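Local coordinates for protein Epf (Streptococcus pyogenes, PDB 4ES8) that mediates adhesion of the streptococcal surface to cells through an N-terminal region combining a carbohydrate-binding module with a fibronectin-like domain, at residues D50-H55 against F145-E150; I116-G121 against G172-S177; V214-Q219 against S300-K305; V224-N229 against I313-E318; N254-L259 against S284-E289. One frame throughout, in Å; residues are numbered along the deposited sequence.

How the contacts relate
Read as a worked example of how chemistry follows place in a beta-rich adhesin, the five contacts fall into three groups. Contacts 1 and 2 belong to the larger N-terminal part, one in each of its seven-stranded antiparallel sheets; backbone ladders and buried rings dominate there, with side-chain polar bonds left to their margins. Contact 3 lies where the chain passes into the smaller C-terminal part, and its loops are joined mainly by a lysine and a serine reaching backbone carbonyls. Contacts 4 and 5 are surface contacts at the far end of that part. They touch each other through Val227 and Leu285, yet contact 4 is ring packing and water, contact 5 a carboxylate gripping a turn.

Contact 1. Residues D50-H55 against F145-E150; sequences DSYVFH and FKISDE
Asp50 carries CG anti to its backbone N (chi1 -177°), on the way to the turn after strand 144-146, whereas Phe145 holds CG between its N and carbonyl carbon (chi1 76°), and its ring comes to lie beside that of Tyr52. The carboxylate is gripped at both oxygens by one residue: Ser148 N donates to Asp50 OD1 at 2.9 Å and Ser148 OG to Asp50 OD2 at 2.6 Å, each on a syn lone pair. This fork fixes the rotation of the carboxylate. A water also donates to Asp50 OD2. Ile147 N, at the start of the 3-10 segment 147-149, donates to Asp50 O at 2.9 Å. Further along, Tyr52 and Phe145 form an antiparallel hydrogen-bonded pair. Their rings are nearly parallel (8°) but slid apart, centroids 4.8 Å from each other; Tyr52 CB sits over the Phe145 face, 3.9 Å from its centroid, while Phe145 CZ lies over the rim of the Tyr52 ring. Ile147 CG1 touches Tyr52 CE1 at 3.7 Å. Strand 51-54 lies between strands 144-146 and 41-46 in the sheet, with the two rings packed on strands 97-105 and 186-194 and Tyr52 OH bonded to Ser98.

Contact 2. Residues I116-G121 against G172-S177; sequences ITFEQG and GDKTIS
Gly172 and Gln120 form the first rung of an antiparallel ladder within one seven-stranded sheet of the N-terminal part, consistent with the beta-sandwich build common among carbohydrate-binding modules. Gln120 N donates to Gly172 O at 2.8 Å and Gly172 N returns a bond to Gln120 O. The strand segments run 143° apart, well short of strictly antiparallel, and the register advances without a break.

Asp173 comes next, on the face it shares with Glu119, Thr117 and Thr175. Its OD1 lies 4.1 Å from Glu119 OE1, an approach of like charges that a water, donating to both oxygens, probably eases; Glu119 OE2 has a further partner in Asn208.

Lys174 turns to the other face. Its CB sits over the Phe118 ring, 3.9 Å from the centroid and 18° off the normal, a CH-pi contact. A bend at chi2 (-59°) redirects CD, and beyond it CE reaches Gln120 CB at 3.6 Å. The ammonium leaves the pair to meet Glu162 in a salt bridge and the carbonyl of Glu170, so CB and CG lie over one face of the Phe118 ring while the charge is paired elsewhere.

Thr175 lies alongside Thr117 on the partly exposed face. Ile176 then pairs with Ile116 on the buried face, which strands 127-135 and 186-194 cover, and a bound sodium ion is about 8 Å from its side chain. In the modelled conformer, Ile176 CD1 meets the Phe118 ring at its edge, in plane, 3.7 Å from Phe118 CE1.

Contact 3. Residues V214-Q219 against S300-K305; sequences VTNPSQ and SKKTSK
Lys302 NZ is held by two acceptors of 214-219 and a water: Val214 O accepts its bond at 2.9 Å, the water accepts at 2.8 Å, and Asn216 OD1 accepts a weak one at 3.4 Å. The same water donates to Asn216 OD1, closing a small triangle of polar atoms. The lysine chain is extended beyond CG, and its CD passes 3.6 Å from Thr215 O on the way to the carbonyl of Val214, whose plane the ammonium meets at a tilt of 33°.

Ser300 OG donates to Thr215 O at 2.7 Å, in the carbonyl plane, and accepts from Lys302 N two residues on, an ST turn. One hydroxyl therefore both shapes the 300-305 loop and ties it to 214-219. Residues 214-219 form the linker from strand 202-213, in the N-terminal part, to strand 219-224, the first strand of what is probably the fibronectin-like domain.

Pro217 supplies the apolar side. Its ring crosses the Lys302 side chain at about a right angle, with Pro217 CD 3.7 Å from Lys302 CB, and Pro217 CG rests 3.5 Å from Ser304 N. On the linker itself, Asn216 ND2 bonds to Asp240 and Asn216 O accepts from Arg242.

Contact 4. Residues V224-N229 against I313-E318; sequences VAYVGN and IDPKVE
Tyr226 and Asp314 form the tightly packed part of this contact. Asp314 CA stands over the centre of the tyrosine ring, 3.7 Å from its centroid and 14° off the normal, a CH-pi contact. The Asp314 carboxylate continues the same layer: its plane is turned just 15° from the ring and stacked on it, with CG 3.8 Å from Tyr226 CD2. CG stands anti to the backbone N (chi1 -167°), which puts it over the CD2-CE2 side of the ring. Asp314 backbone and carboxylate thus lie over one face, while Pro315 CD sits beside the hydroxyl, 3.4 Å from Tyr226 OH. An Asx turn, in which Asp314 OD1 accepts from Lys316 N, steadies the carboxylate.

The other side is looser. Val227 CG2 and Ile313 CD1 touch at 3.9 Å, and no direct hydrogen bond joins the segments. Instead a water bridges them, donating to Asp314 OD2 at 2.6 Å and accepting at 3.0 Å from ND2 of Asn229, whose OD1 accepts from Asn231 N. The type II beta turn from Tyr226 to Asn229, closed by Asn229 N on Tyr226 O, presents both ring and amide to the C-terminal tail.

That turn connects strands 219-224 and 231-237 at the far end of the smaller domain. Backbone bonds tie Gly228 to Ala282 of helix 279-284 and Ala225 to Gly312, just after strand 307-310.

Contact 5. Residues N254-L259 against S284-E289; sequences NSRGEL and SLKNKE
Glu289 reaches over to Ser255, and its side chain can be traced atom by atom. CB points toward the 254-259 turn. CG, anti to the backbone N (chi1 -173°), packs 3.4 Å from Ser255 OG, and from there the chain runs extended. CD is as close to the same hydroxyl. At the tip OE2 takes two bonds from one residue, Ser255 N and Ser255 OG each at 2.8 Å. They come from opposite faces of the carboxylate plane, the N-H on the anti side and 23° out of it, the hydroxyl from above. Asn254 CB also abuts OE2, at 3.3 Å. The other oxygen, OE1, turns back to its own segment and accepts from Lys286 N at 3.0 Å, across the type II beta turn of 286-289.

The partner turn, type I from Asn254 to Gly257, is braced by Asn254 OD1, which accepts from Glu258 N, while Asn254 ND2 donates to Glu258 OE1. Both turns lie on the surface beside strands 248-253 and 290-297. With donors at both of its oxygens, the buried carboxylate probably stays ionised; nearby, Arg256 NE and Lys286 NZ stand 4.0 Å apart, a like-charge approach that the negative group may partly offset.

Contact 1. Residues D50-H55 against F145-E150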
# COMPACT_ATOMS: atom_id res chain seq x y z
N ASP A 50 4.15 -5.14 23.22
CA ASP A 50 3.80 -4.35 22.04
C ASP A 50 5.07 -3.79 21.36
O ASP A 50 5.00 -3.44 20.18
CB ASP A 50 2.92 -3.17 22.54
CG ASP A 50 2.38 -2.24 21.48
OD1 ASP A 50 1.91 -2.74 20.44
OD2 ASP A 50 2.39 -1.01 21.71
N SER A 51 6.20 -3.70 22.10
CA SER A 51 7.42 -3.05 21.63
C SER A 51 8.49 -4.00 21.11
O SER A 51 8.81 -5.01 21.76
CB SER A 51 8.01 -2.22 22.76
OG SER A 51 7.07 -1.24 23.15
N TYR A 52 9.06 -3.63 19.96
CA TYR A 52 10.08 -4.43 19.28
C TYR A 52 11.33 -3.61 19.02
O TYR A 52 11.25 -2.43 18.64
CB TYR A 52 9.54 -4.90 17.91
CG TYR A 52 8.53 -6.03 18.03
CD1 TYR A 52 7.23 -5.78 18.45
CD2 TYR A 52 8.89 -7.34 17.74
CE1 TYR A 52 6.30 -6.82 18.57
CE2 TYR A 52 7.98 -8.38 17.86
CZ TYR A 52 6.69 -8.12 18.30
OH TYR A 52 5.77 -9.14 18.41
N VAL A 53 12.49 -4.27 19.12
CA VAL A 53 13.77 -3.67 18.81
C VAL A 53 14.49 -4.52 17.77
O VAL A 53 14.08 -5.65 17.50
CB VAL A 53 14.66 -3.46 20.05
CG1 VAL A 53 13.96 -2.59 21.10
CG2 VAL A 53 15.10 -4.81 20.63
N PHE A 54 15.55 -3.98 17.18
CA PHE A 54 16.24 -4.63 16.07
C PHE A 54 16.95 -5.91 16.51
O PHE A 54 17.58 -5.95 17.57
CB PHE A 54 17.21 -3.63 15.42
CG PHE A 54 17.78 -4.09 14.11
CD1 PHE A 54 17.05 -3.98 12.94
CD2 PHE A 54 19.08 -4.60 14.03
CE1 PHE A 54 17.59 -4.38 11.71
CE2 PHE A 54 19.63 -4.97 12.80
CZ PHE A 54 18.88 -4.87 11.65
N HIS A 55 16.83 -6.97 15.69
CA HIS A 55 17.36 -8.31 15.94
C HIS A 55 18.74 -8.42 15.32
O HIS A 55 18.90 -8.80 14.15
CB HIS A 55 16.39 -9.34 15.35
CG HIS A 55 16.73 -10.80 15.51
ND1 HIS A 55 17.83 -11.38 14.88
CD2 HIS A 55 16.04 -11.77 16.16
CE1 HIS A 55 17.79 -12.67 15.19
NE2 HIS A 55 16.73 -12.96 15.94
N PHE A 145 9.83 -0.49 16.63
CA PHE A 145 8.43 -0.22 16.35
C PHE A 145 7.56 -0.83 17.42
O PHE A 145 8.03 -1.68 18.20
CB PHE A 145 7.97 -0.78 14.96
CG PHE A 145 7.74 -2.27 14.89
CD1 PHE A 145 8.80 -3.14 14.62
CD2 PHE A 145 6.47 -2.81 15.02
CE1 PHE A 145 8.59 -4.53 14.56
CE2 PHE A 145 6.26 -4.19 14.96
CZ PHE A 145 7.33 -5.05 14.72
N LYS A 146 6.29 -0.39 17.43
CA LYS A 146 5.24 -0.91 18.31
C LYS A 146 4.13 -1.44 17.45
O LYS A 146 3.78 -0.80 16.46
CB LYS A 146 4.70 0.16 19.27
CG LYS A 146 5.66 0.63 20.35
CD LYS A 146 4.90 1.16 21.57
CE LYS A 146 4.24 2.51 21.36
NZ LYS A 146 3.13 2.74 22.33
N ILE A 147 3.56 -2.61 17.79
CA ILE A 147 2.46 -3.15 16.96
C ILE A 147 1.35 -2.09 16.87
O ILE A 147 0.80 -1.87 15.78
CB ILE A 147 1.93 -4.45 17.58
CG1 ILE A 147 3.00 -5.55 17.58
CG2 ILE A 147 0.65 -4.92 16.85
CD1 ILE A 147 2.54 -6.86 18.31
N SER A 148 1.06 -1.46 18.01
CA SER A 148 -0.03 -0.47 18.14
C SER A 148 0.21 0.80 17.30
O SER A 148 -0.72 1.61 17.19
CB SER A 148 -0.22 -0.10 19.61
OG SER A 148 0.94 0.53 20.12
N ASP A 149 1.40 0.97 16.66
CA ASP A 149 1.64 2.12 15.76
C ASP A 149 0.89 1.94 14.42
O ASP A 149 0.88 2.86 13.61
CB ASP A 149 3.15 2.31 15.45
CG ASP A 149 4.09 2.67 16.61
OD1 ASP A 149 3.61 3.27 17.60
OD2 ASP A 149 5.31 2.38 16.49
N GLU A 150 0.33 0.74 14.15
CA GLU A 150 -0.34 0.48 12.87
C GLU A 150 -1.33 1.58 12.49
O GLU A 150 -1.37 1.98 11.32
CB GLU A 150 -1.08 -0.85 12.94
CG GLU A 150 -1.80 -1.26 11.67
CD GLU A 150 -2.44 -2.63 11.79
OE1 GLU A 150 -3.26 -2.82 12.72
OE2 GLU A 150 -2.12 -3.50 10.94
O HOH W 1 2.02 0.11 24.08

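Contact 2. Residues I116-G121 against G172-S177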
# COMPACT_ATOMS: atom_id res chain seq x y z
N ILE A 116 -2.19 -6.53 -0.48
CA ILE A 116 -0.99 -7.34 -0.26
C ILE A 116 -1.40 -8.79 -0.37
O ILE A 116 -2.45 -9.19 0.17
CB ILE A 116 -0.41 -7.06 1.14
CG1 ILE A 116 0.20 -5.67 1.27
CG2 ILE A 116 0.60 -8.15 1.57
CD1 ILE A 116 0.58 -5.31 2.75
N THR A 117 -0.56 -9.60 -1.05
CA THR A 117 -0.79 -11.04 -1.12
C THR A 117 0.52 -11.72 -0.80
O THR A 117 1.58 -11.19 -1.11
CB THR A 117 -1.32 -11.48 -2.49
OG1 THR A 117 -0.44 -11.04 -3.53
CG2 THR A 117 -2.74 -10.94 -2.76
N PHE A 118 0.45 -12.88 -0.15
CA PHE A 118 1.65 -13.68 0.13
C PHE A 118 1.23 -15.06 0.49
O PHE A 118 0.03 -15.31 0.64
CB PHE A 118 2.52 -13.06 1.26
CG PHE A 118 1.82 -12.90 2.59
CD1 PHE A 118 0.99 -11.82 2.84
CD2 PHE A 118 1.99 -13.85 3.60
CE1 PHE A 118 0.35 -11.68 4.08
CE2 PHE A 118 1.32 -13.72 4.83
CZ PHE A 118 0.51 -12.64 5.06
N GLU A 119 2.20 -15.95 0.65
CA GLU A 119 1.89 -17.30 1.09
C GLU A 119 2.35 -17.47 2.52
O GLU A 119 3.52 -17.20 2.82
CB GLU A 119 2.58 -18.35 0.20
CG GLU A 119 2.14 -18.30 -1.25
CD GLU A 119 2.78 -19.39 -2.08
OE1 GLU A 119 2.57 -20.58 -1.76
OE2 GLU A 119 3.44 -19.04 -3.08
N GLN A 120 1.47 -17.94 3.38
CA GLN A 120 1.84 -18.35 4.72
C GLN A 120 2.38 -19.76 4.56
O GLN A 120 1.60 -20.68 4.21
CB GLN A 120 0.65 -18.29 5.68
CG GLN A 120 0.94 -18.92 7.04
CD GLN A 120 2.03 -18.13 7.73
OE1 GLN A 120 1.85 -16.95 8.03
NE2 GLN A 120 3.21 -18.75 7.87
N GLY A 121 3.68 -19.92 4.72
CA GLY A 121 4.33 -21.23 4.67
C GLY A 121 4.18 -21.93 6.01
O GLY A 121 3.30 -21.60 6.83
N GLY A 172 -1.26 -21.25 3.57
CA GLY A 172 -1.78 -21.00 2.23
C GLY A 172 -1.75 -19.54 1.87
O GLY A 172 -1.11 -18.73 2.55
N ASP A 173 -2.44 -19.20 0.79
CA ASP A 173 -2.47 -17.83 0.29
C ASP A 173 -3.21 -16.91 1.23
O ASP A 173 -4.31 -17.23 1.70
CB ASP A 173 -3.14 -17.79 -1.10
CG ASP A 173 -2.39 -18.51 -2.21
OD1 ASP A 173 -1.24 -18.95 -1.98
OD2 ASP A 173 -2.96 -18.62 -3.33
N LYS A 174 -2.63 -15.72 1.46
CA LYS A 174 -3.25 -14.69 2.28
C LYS A 174 -3.46 -13.42 1.47
O LYS A 174 -2.66 -13.11 0.56
CB LYS A 174 -2.34 -14.37 3.48
CG LYS A 174 -2.03 -15.57 4.39
CD LYS A 174 -3.29 -16.23 5.00
CE LYS A 174 -2.87 -17.44 5.79
NZ LYS A 174 -4.07 -18.24 6.21
N THR A 175 -4.48 -12.66 1.83
CA THR A 175 -4.78 -11.37 1.21
C THR A 175 -5.05 -10.37 2.30
O THR A 175 -5.86 -10.65 3.20
CB THR A 175 -5.98 -11.46 0.25
OG1 THR A 175 -5.76 -12.45 -0.75
CG2 THR A 175 -6.31 -10.10 -0.41
N ILE A 176 -4.37 -9.20 2.24
CA ILE A 176 -4.56 -8.12 3.22
C ILE A 176 -4.79 -6.85 2.47
O ILE A 176 -3.99 -6.53 1.58
CB ILE A 176 -3.37 -7.98 4.20
CG1 ILE A 176 -3.11 -9.30 4.96
CG2 ILE A 176 -3.59 -6.79 5.16
CD1 ILE A 176 -1.84 -9.32 5.84
N SER A 177 -5.87 -6.13 2.78
CA SER A 177 -6.12 -4.86 2.10
C SER A 177 -6.09 -3.74 3.15
O SER A 177 -6.37 -4.00 4.32
CB SER A 177 -7.44 -4.88 1.35
OG SER A 177 -8.55 -5.14 2.19
O HOH W 2 0.10 -20.94 -0.69

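Contact 3. Residues V214-Q219 against S300-K305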
# COMPACT_ATOMS: atom_id res chain seq x y z
N VAL A 214 -4.99 -0.79 -5.54
CA VAL A 214 -6.33 -1.21 -6.00
C VAL A 214 -7.34 -0.06 -5.83
O VAL A 214 -8.55 -0.29 -5.78
CB VAL A 214 -6.81 -2.48 -5.26
CG1 VAL A 214 -5.98 -3.68 -5.68
CG2 VAL A 214 -6.80 -2.30 -3.75
N THR A 215 -6.83 1.18 -5.80
CA THR A 215 -7.67 2.36 -5.64
C THR A 215 -8.71 2.47 -6.76
O THR A 215 -8.37 2.41 -7.94
CB THR A 215 -6.78 3.59 -5.65
OG1 THR A 215 -5.78 3.45 -4.63
CG2 THR A 215 -7.55 4.86 -5.44
N ASN A 216 -9.96 2.74 -6.39
CA ASN A 216 -10.99 3.02 -7.39
C ASN A 216 -10.84 4.43 -7.89
O ASN A 216 -10.61 5.35 -7.09
CB ASN A 216 -12.39 2.82 -6.81
CG ASN A 216 -12.68 1.38 -6.50
OD1 ASN A 216 -12.44 0.49 -7.31
ND2 ASN A 216 -13.19 1.14 -5.30
N PRO A 217 -11.02 4.66 -9.20
CA PRO A 217 -10.97 6.04 -9.69
C PRO A 217 -12.10 6.86 -9.10
O PRO A 217 -13.17 6.31 -8.76
CB PRO A 217 -11.14 5.89 -11.21
CG PRO A 217 -11.85 4.59 -11.40
CD PRO A 217 -11.35 3.70 -10.27
N SER A 218 -11.88 8.17 -8.98
CA SER A 218 -12.91 9.10 -8.53
C SER A 218 -14.05 9.13 -9.58
O SER A 218 -13.95 8.54 -10.68
CB SER A 218 -12.30 10.48 -8.36
OG SER A 218 -11.79 10.95 -9.61
N GLN A 219 -15.12 9.84 -9.23
CA GLN A 219 -16.29 9.98 -10.09
C GLN A 219 -16.57 11.43 -10.35
O GLN A 219 -16.20 12.28 -9.53
CB GLN A 219 -17.54 9.33 -9.46
CG GLN A 219 -17.43 7.82 -9.26
CD GLN A 219 -16.97 7.46 -7.87
OE1 GLN A 219 -17.43 8.02 -6.87
NE2 GLN A 219 -16.07 6.49 -7.77
N SER A 300 -3.71 2.01 -10.12
CA SER A 300 -4.42 0.74 -10.03
C SER A 300 -4.84 0.21 -11.41
O SER A 300 -5.19 -0.96 -11.54
CB SER A 300 -5.66 0.90 -9.16
OG SER A 300 -6.61 1.68 -9.86
N LYS A 301 -4.88 1.13 -12.41
CA LYS A 301 -5.28 0.89 -13.80
C LYS A 301 -6.79 0.71 -13.95
O LYS A 301 -7.26 0.34 -15.03
CB LYS A 301 -4.54 -0.31 -14.45
CG LYS A 301 -3.02 -0.27 -14.31
CD LYS A 301 -2.45 0.96 -14.98
CE LYS A 301 -0.95 1.09 -14.87
NZ LYS A 301 -0.53 2.41 -15.41
N LYS A 302 -7.56 0.97 -12.87
CA LYS A 302 -9.02 0.87 -12.92
C LYS A 302 -9.61 2.09 -13.60
O LYS A 302 -9.19 3.21 -13.32
CB LYS A 302 -9.58 0.70 -11.50
CG LYS A 302 -9.21 -0.62 -10.86
CD LYS A 302 -9.70 -0.64 -9.42
CE LYS A 302 -9.47 -1.96 -8.76
NZ LYS A 302 -10.13 -2.00 -7.43
N THR A 303 -10.60 1.87 -14.50
CA THR A 303 -11.27 2.94 -15.23
C THR A 303 -12.72 3.07 -14.76
O THR A 303 -13.38 2.06 -14.52
CB THR A 303 -11.17 2.71 -16.75
OG1 THR A 303 -9.79 2.55 -17.10
CG2 THR A 303 -11.79 3.84 -17.58
N SER A 304 -13.17 4.31 -14.61
CA SER A 304 -14.53 4.65 -14.20
C SER A 304 -15.52 4.36 -15.30
O SER A 304 -15.15 4.11 -16.46
CB SER A 304 -14.61 6.16 -13.93
OG SER A 304 -14.54 6.89 -15.15
N LYS A 305 -16.81 4.48 -14.95
CA LYS A 305 -17.89 4.46 -15.93
C LYS A 305 -17.76 5.76 -16.72
O LYS A 305 -17.07 6.68 -16.25
CB LYS A 305 -19.26 4.41 -15.21
CG LYS A 305 -19.60 3.09 -14.54
CD LYS A 305 -20.96 3.20 -13.85
CE LYS A 305 -21.44 1.89 -13.29
NZ LYS A 305 -22.80 2.01 -12.71
O HOH W 3 -12.81 -2.27 -8.01

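Contact 4. Residues V224-N229 against I313-E318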
# COMPACT_ATOMS: atom_id res chain seq x y z
N VAL A 224 -18.79 21.86 -15.20
CA VAL A 224 -19.23 23.20 -15.60
C VAL A 224 -18.44 23.61 -16.84
O VAL A 224 -17.21 23.69 -16.81
CB VAL A 224 -19.10 24.24 -14.45
CG1 VAL A 224 -19.35 25.67 -14.95
CG2 VAL A 224 -20.04 23.90 -13.30
N ALA A 225 -19.17 23.84 -17.95
CA ALA A 225 -18.61 24.27 -19.21
C ALA A 225 -19.59 25.22 -19.87
O ALA A 225 -20.79 24.95 -19.87
CB ALA A 225 -18.35 23.08 -20.13
N TYR A 226 -19.07 26.32 -20.42
CA TYR A 226 -19.89 27.30 -21.12
C TYR A 226 -19.37 27.50 -22.52
O TYR A 226 -18.16 27.49 -22.74
CB TYR A 226 -19.92 28.65 -20.35
CG TYR A 226 -20.33 28.54 -18.89
CD1 TYR A 226 -21.54 27.96 -18.52
CD2 TYR A 226 -19.53 29.08 -17.88
CE1 TYR A 226 -21.92 27.88 -17.18
CE2 TYR A 226 -19.92 29.03 -16.54
CZ TYR A 226 -21.12 28.43 -16.20
OH TYR A 226 -21.49 28.35 -14.88
N VAL A 227 -20.29 27.70 -23.50
CA VAL A 227 -19.92 27.95 -24.90
C VAL A 227 -18.91 29.13 -25.01
O VAL A 227 -19.06 30.12 -24.29
CB VAL A 227 -21.18 28.21 -25.77
CG1 VAL A 227 -21.93 26.92 -26.06
CG2 VAL A 227 -22.12 29.23 -25.11
N GLY A 228 -17.87 28.96 -25.82
CA GLY A 228 -16.83 29.97 -26.02
C GLY A 228 -15.88 30.23 -24.86
O GLY A 228 -15.01 31.11 -24.97
N ASN A 229 -16.00 29.44 -23.76
CA ASN A 229 -15.17 29.58 -22.57
C ASN A 229 -14.16 28.43 -22.49
O ASN A 229 -14.54 27.25 -22.55
CB ASN A 229 -16.06 29.63 -21.33
CG ASN A 229 -15.36 30.11 -20.07
OD1 ASN A 229 -14.21 29.77 -19.79
ND2 ASN A 229 -16.05 30.90 -19.26
N ILE A 313 -25.16 27.87 -20.78
CA ILE A 313 -25.02 29.31 -21.04
C ILE A 313 -24.58 29.90 -19.70
O ILE A 313 -25.21 29.63 -18.69
CB ILE A 313 -26.36 29.93 -21.59
CG1 ILE A 313 -26.83 29.26 -22.91
CG2 ILE A 313 -26.29 31.46 -21.70
CD1 ILE A 313 -25.87 29.37 -24.18
N ASP A 314 -23.47 30.67 -19.70
CA ASP A 314 -22.91 31.30 -18.50
C ASP A 314 -24.00 32.13 -17.77
O ASP A 314 -24.51 33.09 -18.36
CB ASP A 314 -21.70 32.17 -18.87
CG ASP A 314 -20.84 32.63 -17.70
OD1 ASP A 314 -21.39 32.77 -16.57
OD2 ASP A 314 -19.65 32.90 -17.92
N PRO A 315 -24.39 31.75 -16.53
CA PRO A 315 -25.47 32.49 -15.84
C PRO A 315 -25.06 33.88 -15.34
O PRO A 315 -25.87 34.52 -14.65
CB PRO A 315 -25.85 31.57 -14.67
CG PRO A 315 -24.61 30.81 -14.38
CD PRO A 315 -23.92 30.62 -15.70
N LYS A 316 -23.84 34.38 -15.72
CA LYS A 316 -23.35 35.72 -15.36
C LYS A 316 -24.37 36.79 -15.80
O LYS A 316 -25.12 36.57 -16.76
CB LYS A 316 -21.96 36.00 -15.99
CG LYS A 316 -21.93 36.02 -17.52
CD LYS A 316 -20.60 36.50 -18.07
CE LYS A 316 -20.63 36.54 -19.57
NZ LYS A 316 -19.68 37.55 -20.11
N VAL A 317 -24.43 37.91 -15.06
CA VAL A 317 -25.39 39.00 -15.31
C VAL A 317 -25.25 39.56 -16.72
O VAL A 317 -24.15 39.66 -17.26
CB VAL A 317 -25.35 40.15 -14.26
CG1 VAL A 317 -25.96 39.71 -12.93
CG2 VAL A 317 -23.95 40.74 -14.09
N GLU A 318 -26.40 39.91 -17.30
CA GLU A 318 -26.48 40.50 -18.63
C GLU A 318 -25.81 41.89 -18.60
O GLU A 318 -25.73 42.55 -17.56
CB GLU A 318 -27.96 40.58 -19.07
CG GLU A 318 -28.18 40.84 -20.55
CD GLU A 318 -29.58 41.26 -20.97
OE1 GLU A 318 -30.39 41.64 -20.09
OE2 GLU A 318 -29.86 41.25 -22.19
O HOH W 4 -18.44 32.42 -20.17

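Contact 5. Residues N254-L259 against S284-E289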
# COMPACT_ATOMS: atom_id res chain seq x y z
N ASN A 254 -15.80 15.65 -26.44
CA ASN A 254 -17.02 16.34 -26.88
C ASN A 254 -18.10 15.29 -27.21
O ASN A 254 -17.84 14.08 -27.09
CB ASN A 254 -16.75 17.29 -28.06
CG ASN A 254 -16.31 16.62 -29.34
OD1 ASN A 254 -16.45 15.42 -29.55
ND2 ASN A 254 -15.77 17.41 -30.27
N SER A 255 -19.29 15.73 -27.63
CA SER A 255 -20.40 14.78 -27.90
C SER A 255 -20.14 13.85 -29.09
O SER A 255 -20.80 12.82 -29.20
CB SER A 255 -21.72 15.53 -28.10
OG SER A 255 -21.62 16.39 -29.23
N ARG A 256 -19.17 14.20 -29.95
CA ARG A 256 -18.79 13.35 -31.09
C ARG A 256 -17.74 12.29 -30.66
O ARG A 256 -17.26 11.52 -31.50
CB ARG A 256 -18.24 14.19 -32.23
CG ARG A 256 -19.33 15.07 -32.85
CD ARG A 256 -18.77 15.97 -33.93
NE ARG A 256 -19.85 16.66 -34.63
CZ ARG A 256 -19.66 17.46 -35.67
NH1 ARG A 256 -18.43 17.69 -36.12
NH2 ARG A 256 -20.69 18.03 -36.27
N GLY A 257 -17.38 12.29 -29.37
CA GLY A 257 -16.41 11.34 -28.84
C GLY A 257 -14.97 11.70 -29.10
O GLY A 257 -14.08 10.87 -28.90
N GLU A 258 -14.72 12.94 -29.53
CA GLU A 258 -13.38 13.43 -29.83
C GLU A 258 -12.71 13.89 -28.54
O GLU A 258 -13.31 14.64 -27.76
CB GLU A 258 -13.44 14.57 -30.85
CG GLU A 258 -14.01 14.10 -32.17
CD GLU A 258 -14.37 15.16 -33.19
OE1 GLU A 258 -14.68 16.31 -32.79
OE2 GLU A 258 -14.40 14.83 -34.39
N LEU A 259 -11.48 13.41 -28.30
CA LEU A 259 -10.76 13.81 -27.09
C LEU A 259 -10.39 15.28 -27.16
O LEU A 259 -9.76 15.72 -28.14
CB LEU A 259 -9.49 12.95 -26.95
CG LEU A 259 -8.59 13.27 -25.74
CD1 LEU A 259 -9.30 12.91 -24.40
CD2 LEU A 259 -7.26 12.54 -25.88
N SER A 284 -15.91 25.87 -30.45
CA SER A 284 -16.65 24.76 -31.05
C SER A 284 -17.72 24.14 -30.12
O SER A 284 -18.58 23.42 -30.63
CB SER A 284 -15.70 23.66 -31.51
OG SER A 284 -14.85 24.12 -32.56
N LEU A 285 -17.69 24.42 -28.79
CA LEU A 285 -18.72 23.88 -27.89
C LEU A 285 -20.11 24.33 -28.30
O LEU A 285 -20.29 25.50 -28.67
CB LEU A 285 -18.48 24.31 -26.43
CG LEU A 285 -17.20 23.82 -25.75
CD1 LEU A 285 -17.05 24.49 -24.40
CD2 LEU A 285 -17.21 22.28 -25.58
N LYS A 286 -21.09 23.41 -28.26
CA LYS A 286 -22.46 23.73 -28.62
C LYS A 286 -23.34 23.85 -27.38
O LYS A 286 -23.09 23.19 -26.37
CB LYS A 286 -23.03 22.69 -29.59
CG LYS A 286 -22.42 22.83 -30.98
CD LYS A 286 -22.69 21.61 -31.87
CE LYS A 286 -21.95 20.37 -31.42
NZ LYS A 286 -22.01 19.30 -32.46
N ASN A 287 -24.38 24.69 -27.46
CA ASN A 287 -25.31 24.83 -26.36
C ASN A 287 -25.96 23.48 -26.03
O ASN A 287 -26.31 22.72 -26.94
CB ASN A 287 -26.39 25.88 -26.68
CG ASN A 287 -27.37 26.12 -25.57
OD1 ASN A 287 -27.03 26.11 -24.37
ND2 ASN A 287 -28.63 26.30 -25.93
N LYS A 288 -25.99 23.12 -24.73
CA LYS A 288 -26.57 21.85 -24.25
C LYS A 288 -25.79 20.59 -24.73
O LYS A 288 -26.27 19.48 -24.52
CB LYS A 288 -28.06 21.74 -24.62
CG LYS A 288 -28.91 22.82 -23.94
CD LYS A 288 -30.39 22.65 -24.23
CE LYS A 288 -31.24 23.70 -23.53
NZ LYS A 288 -31.23 23.54 -22.05
N GLU A 289 -24.58 20.77 -25.31
CA GLU A 289 -23.76 19.63 -25.76
C GLU A 289 -23.41 18.71 -24.60
O GLU A 289 -23.00 19.21 -23.55
CB GLU A 289 -22.46 20.11 -26.42
CG GLU A 289 -21.69 18.97 -27.04
CD GLU A 289 -20.50 19.33 -27.90
OE1 GLU A 289 -20.19 20.53 -28.07
OE2 GLU A 289 -19.87 18.38 -28.43